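Local coordinates for reticulocyte binding protein (Streptococcus agalactiae COH1, PDB 3FAW) that probably hydrolyses alpha-1,6-glucosidic linkages in pullulan and branched alpha-glucans such as glycogen, as a cell-wall-anchored pullulanase of group B Streptococcus, at residues A[391-403]-A[417-429]. Residues are numbered along the deposited sequence; the frame is centred on the assembly and turned at random.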
loop_
_atom_site.group_PDB
_atom_site.type_symbol
_atom_site.label_atom_id
_atom_site.label_comp_id
_atom_site.label_asym_id
_atom_site.label_seq_id
_atom_site.Cartn_x
_atom_site.Cartn_y
_atom_site.Cartn_z
ATOM N N VAL A 391 -0.737 5.151 -1.790
ATOM C CA VAL A 391 -0.779 5.683 -0.422
ATOM C C VAL A 391 -1.689 6.911 -0.294
ATOM O O VAL A 391 -1.232 8.006 0.037
ATOM C CB VAL A 391 0.648 6.057 0.059
ATOM C CG1 VAL A 391 0.675 6.259 1.580
ATOM C CG2 VAL A 391 1.667 4.991 -0.367
ATOM N N TYR A 392 -2.982 6.714 -0.526
ATOM C CA TYR A 392 -3.953 7.815 -0.493
ATOM C C TYR A 392 -4.424 8.182 0.921
ATOM O O TYR A 392 -5.118 9.184 1.098
ATOM C CB TYR A 392 -5.165 7.477 -1.357
ATOM C CG TYR A 392 -4.814 7.201 -2.797
ATOM C CD1 TYR A 392 -4.548 8.244 -3.679
ATOM C CD2 TYR A 392 -4.745 5.897 -3.280
ATOM C CE1 TYR A 392 -4.219 7.994 -5.008
ATOM C CE2 TYR A 392 -4.422 5.638 -4.609
ATOM C CZ TYR A 392 -4.157 6.690 -5.467
ATOM O OH TYR A 392 -3.828 6.435 -6.784
ATOM N N ASN A 393 -4.047 7.386 1.920
ATOM C CA ASN A 393 -4.514 7.625 3.280
ATOM C C ASN A 393 -3.955 8.921 3.875
ATOM O O ASN A 393 -4.647 9.601 4.633
ATOM C CB ASN A 393 -4.244 6.410 4.183
ATOM C CG ASN A 393 -2.767 6.168 4.439
ATOM O OD1 ASN A 393 -2.190 6.758 5.343
ATOM N ND2 ASN A 393 -2.159 5.266 3.663
ATOM N N HIS A 394 -2.721 9.272 3.512
ATOM C CA HIS A 394 -2.128 10.521 3.981
ATOM C C HIS A 394 -1.108 11.079 2.995
ATOM O O HIS A 394 -0.581 10.358 2.145
ATOM C CB HIS A 394 -1.483 10.337 5.367
ATOM C CG HIS A 394 -0.111 9.740 5.320
ATOM N ND1 HIS A 394 0.111 8.400 5.099
ATOM C CD2 HIS A 394 1.112 10.308 5.445
ATOM C CE1 HIS A 394 1.411 8.166 5.100
ATOM N NE2 HIS A 394 2.041 9.307 5.307
ATOM N N THR A 395 -0.859 12.379 3.126
ATOM C CA THR A 395 0.167 13.093 2.381
ATOM C C THR A 395 1.318 13.396 3.330
ATOM O O THR A 395 1.154 13.310 4.543
ATOM C CB THR A 395 -0.388 14.416 1.814
ATOM O OG1 THR A 395 -0.683 15.321 2.885
ATOM C CG2 THR A 395 -1.662 14.162 1.009
ATOM N N ALA A 396 2.477 13.750 2.780
ATOM C CA ALA A 396 3.664 14.041 3.589
ATOM C C ALA A 396 3.495 15.309 4.419
ATOM O O ALA A 396 3.972 15.383 5.548
ATOM C CB ALA A 396 4.901 14.165 2.691
ATOM N N LYS A 397 2.826 16.305 3.842
ATOM C CA LYS A 397 2.653 17.609 4.472
ATOM C C LYS A 397 1.236 18.096 4.238
ATOM O O LYS A 397 0.770 18.108 3.105
ATOM C CB LYS A 397 3.633 18.632 3.875
ATOM C CG LYS A 397 5.103 18.323 4.097
ATOM C CD LYS A 397 5.486 18.430 5.561
ATOM C CE LYS A 397 6.985 18.328 5.752
ATOM N NZ LYS A 397 7.373 18.486 7.185
ATOM N N THR A 398 0.562 18.518 5.308
ATOM C CA THR A 398 -0.819 18.998 5.220
ATOM C C THR A 398 -0.963 20.146 4.215
ATOM O O THR A 398 -1.974 20.241 3.522
ATOM C CB THR A 398 -1.341 19.447 6.613
ATOM O OG1 THR A 398 -1.282 18.342 7.523
ATOM C CG2 THR A 398 -2.774 19.964 6.535
ATOM N N TYR A 399 0.056 20.998 4.116
ATOM C CA TYR A 399 0.006 22.145 3.209
ATOM C C TYR A 399 -0.080 21.783 1.710
ATOM O O TYR A 399 -0.580 22.577 0.916
ATOM C CB TYR A 399 1.156 23.134 3.486
ATOM C CG TYR A 399 2.572 22.636 3.244
ATOM C CD1 TYR A 399 3.032 22.353 1.956
ATOM C CD2 TYR A 399 3.468 22.502 4.301
ATOM C CE1 TYR A 399 4.335 21.921 1.735
ATOM C CE2 TYR A 399 4.775 22.077 4.091
ATOM C CZ TYR A 399 5.201 21.785 2.804
ATOM O OH TYR A 399 6.490 21.364 2.598
ATOM N N LEU A 400 0.388 20.592 1.334
ATOM C CA LEU A 400 0.375 20.151 -0.068
ATOM C C LEU A 400 -0.965 20.400 -0.760
ATOM O O LEU A 400 -1.006 20.863 -1.901
ATOM C CB LEU A 400 0.739 18.659 -0.180
ATOM C CG LEU A 400 2.234 18.346 -0.196
ATOM C CD1 LEU A 400 2.513 16.875 0.132
ATOM C CD2 LEU A 400 2.830 18.727 -1.559
ATOM N N PHE A 401 -2.047 20.064 -0.061
ATOM C CA PHE A 401 -3.410 20.287 -0.537
ATOM C C PHE A 401 -4.100 21.449 0.185
ATOM O O PHE A 401 -4.929 22.136 -0.410
ATOM C CB PHE A 401 -4.237 19.010 -0.379
ATOM C CG PHE A 401 -4.026 18.010 -1.483
ATOM C CD1 PHE A 401 -4.772 18.079 -2.645
ATOM C CD2 PHE A 401 -3.087 16.998 -1.354
ATOM C CE1 PHE A 401 -4.583 17.160 -3.666
ATOM C CE2 PHE A 401 -2.888 16.083 -2.371
ATOM C CZ PHE A 401 -3.642 16.161 -3.527
ATOM N N GLU A 402 -3.760 21.677 1.452
ATOM C CA GLU A 402 -4.419 22.730 2.240
ATOM C C GLU A 402 -4.124 24.124 1.690
ATOM O O GLU A 402 -4.976 25.012 1.754
ATOM C CB GLU A 402 -4.024 22.651 3.717
ATOM C CG GLU A 402 -4.965 23.405 4.673
ATOM C CD GLU A 402 -6.336 22.752 4.827
ATOM O OE1 GLU A 402 -6.537 21.623 4.335
ATOM O OE2 GLU A 402 -7.224 23.372 5.456
ATOM N N ASP A 403 -2.924 24.315 1.147
ATOM C CA ASP A 403 -2.578 25.568 0.477
ATOM C C ASP A 403 -3.444 25.831 -0.754
ATOM O O ASP A 403 -3.700 26.977 -1.088
ATOM C CB ASP A 403 -1.109 25.572 0.039
ATOM C CG ASP A 403 -0.142 25.778 1.196
ATOM O OD1 ASP A 403 -0.573 26.185 2.294
ATOM O OD2 ASP A 403 1.065 25.536 0.990
ATOM N N SER A 417 -10.721 22.537 10.848
ATOM C CA SER A 417 -9.300 22.186 10.827
ATOM C C SER A 417 -9.089 20.785 10.247
ATOM O O SER A 417 -9.923 19.895 10.445
ATOM C CB SER A 417 -8.682 22.278 12.232
ATOM O OG SER A 417 -9.281 21.364 13.135
ATOM N N PRO A 418 -7.984 20.588 9.507
ATOM C CA PRO A 418 -7.727 19.288 8.887
ATOM C C PRO A 418 -7.274 18.233 9.885
ATOM O O PRO A 418 -6.450 18.512 10.751
ATOM C CB PRO A 418 -6.597 19.594 7.900
ATOM C CG PRO A 418 -5.880 20.734 8.506
ATOM C CD PRO A 418 -6.927 21.564 9.188
ATOM N N ARG A 419 -7.817 17.027 9.761
ATOM C CA ARG A 419 -7.291 15.889 10.494
ATOM C C ARG A 419 -6.002 15.406 9.831
ATOM O O ARG A 419 -5.872 15.421 8.603
ATOM C CB ARG A 419 -8.335 14.780 10.592
ATOM C CG ARG A 419 -9.487 15.168 11.492
ATOM C CD ARG A 419 -10.517 14.066 11.630
ATOM N NE ARG A 419 -11.254 14.198 12.883
ATOM C CZ ARG A 419 -12.099 13.293 13.366
ATOM N NH1 ARG A 419 -12.339 12.170 12.696
ATOM N NH2 ARG A 419 -12.704 13.514 14.528
ATOM N N GLU A 420 -5.053 14.984 10.663
ATOM C CA GLU A 420 -3.690 14.739 10.226
ATOM C C GLU A 420 -3.194 13.360 10.640
ATOM O O GLU A 420 -3.661 12.790 11.625
ATOM C CB GLU A 420 -2.763 15.813 10.805
ATOM C CG GLU A 420 -3.010 17.204 10.246
ATOM C CD GLU A 420 -2.031 18.236 10.783
ATOM O OE1 GLU A 420 -1.760 18.227 12.005
ATOM O OE2 GLU A 420 -1.539 19.058 9.983
ATOM N N SER A 421 -2.234 12.846 9.880
ATOM C CA SER A 421 -1.700 11.503 10.083
ATOM C C SER A 421 -0.278 11.413 9.531
ATOM O O SER A 421 -0.025 11.844 8.407
ATOM C CB SER A 421 -2.583 10.478 9.371
ATOM O OG SER A 421 -2.214 9.157 9.716
ATOM N N PHE A 422 0.631 10.846 10.328
ATOM C CA PHE A 422 2.039 10.663 9.942
ATOM C C PHE A 422 2.716 11.953 9.469
ATOM O O PHE A 422 3.480 11.948 8.496
ATOM C CB PHE A 422 2.172 9.563 8.883
ATOM C CG PHE A 422 1.659 8.235 9.338
ATOM C CD1 PHE A 422 2.404 7.454 10.215
ATOM C CD2 PHE A 422 0.425 7.771 8.915
ATOM C CE1 PHE A 422 1.927 6.229 10.654
ATOM C CE2 PHE A 422 -0.059 6.549 9.348
ATOM C CZ PHE A 422 0.692 5.773 10.220
ATOM N N GLY A 423 2.431 13.051 10.171
ATOM C CA GLY A 423 3.041 14.347 9.876
ATOM C C GLY A 423 2.408 15.125 8.731
ATOM O O GLY A 423 2.868 16.218 8.405
ATOM N N GLY A 424 1.355 14.577 8.124
ATOM C CA GLY A 424 0.674 15.231 6.999
ATOM C C GLY A 424 -0.838 15.132 7.081
ATOM O O GLY A 424 -1.392 14.827 8.137
ATOM N N GLY A 425 -1.505 15.383 5.954
ATOM C CA GLY A 425 -2.969 15.467 5.911
ATOM C C GLY A 425 -3.685 14.179 5.536
ATOM O O GLY A 425 -3.212 13.428 4.686
ATOM N N ARG A 426 -4.830 13.935 6.176
ATOM C CA ARG A 426 -5.706 12.799 5.859
ATOM C C ARG A 426 -6.629 13.129 4.682
ATOM O O ARG A 426 -7.621 13.828 4.855
ATOM C CB ARG A 426 -6.600 12.448 7.053
ATOM C CG ARG A 426 -5.904 11.954 8.314
ATOM C CD ARG A 426 -6.970 11.625 9.356
ATOM N NE ARG A 426 -6.443 11.195 10.652
ATOM C CZ ARG A 426 -5.940 9.987 10.905
ATOM N NH1 ARG A 426 -5.857 9.068 9.946
ATOM N NH2 ARG A 426 -5.505 9.696 12.124
ATOM N N LEU A 427 -6.324 12.601 3.501
ATOM C CA LEU A 427 -7.145 12.840 2.312
ATOM C C LEU A 427 -8.573 12.321 2.521
ATOM O O LEU A 427 -8.781 11.128 2.740
ATOM C CB LEU A 427 -6.501 12.186 1.083
ATOM C CG LEU A 427 -7.034 12.560 -0.303
ATOM C CD1 LEU A 427 -6.811 14.037 -0.614
ATOM C CD2 LEU A 427 -6.383 11.681 -1.374
ATOM N N GLY A 428 -9.547 13.230 2.459
ATOM C CA GLY A 428 -10.950 12.909 2.740
ATOM C C GLY A 428 -11.681 12.432 1.505
ATOM O O GLY A 428 -12.360 13.214 0.838
ATOM N N THR A 429 -11.559 11.140 1.205
ATOM C CA THR A 429 -11.995 10.611 -0.092
ATOM C C THR A 429 -13.510 10.445 -0.246
ATOM O O THR A 429 -13.965 9.926 -1.258
ATOM C CB THR A 429 -11.280 9.278 -0.430
ATOM O OG1 THR A 429 -11.469 8.343 0.639
ATOM C CG2 THR A 429 -9.781 9.520 -0.662
HETATM O O HOH W 1 -7.404 9.439 4.758
HETATM O O HOH W 2 -2.985 7.540 7.749
HETATM O O HOH W 3 4.549 10.828 5.784
HETATM O O HOH W 4 2.166 18.619 7.871
#
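Thr395 grips Gly425 twice, in a closely packed part of the contact. Its backbone N donates to Gly425 O (3.0 Å) in the carbonyl plane, while Gly425 N donates back to the hydroxyl OG1 of Thr395 at 3.2 Å. A chi1 of 67° sets that hydroxyl between the threonine's own N and carbonyl carbon, facing the strand. Next door Gly424 CA lies 3.2 Å from Thr395 O, an approach that leaves no room for a side chain on Gly424. Farther along, Leu427 brings its CB 3.3 Å from Tyr392 O, and a water bridges Asn393 O and Leu427 O.

Towards the type I' turn Ser421-Gly424 the contact opens to solvent, with Phe422 and Gly423 exposed and further waters bridging the two segments. Phe422 lays its CB over one face of the His394 imidazole, 3.9 Å from the ring centroid, with the two ring planes oblique at 45°. The imidazole is steadied by ND1 donating to Asn393 OD1, and one water joins that same OD1 to Ser421 OG. Another water links Thr398 N to Gly423 O. On the outer flank Thr398 OG1 donates to Glu420 OE2 (2.6 Å), on the anti side of the carboxylate, and its CG2 rests against the Pro418 ring.

The hairpin 420-425 thus packs on the loop that leaves barrel strand 385-390 of the amylase-type TIM barrel, with short helix 399-402 beside Pro418 and helix 432-449 against Tyr392 and Leu427.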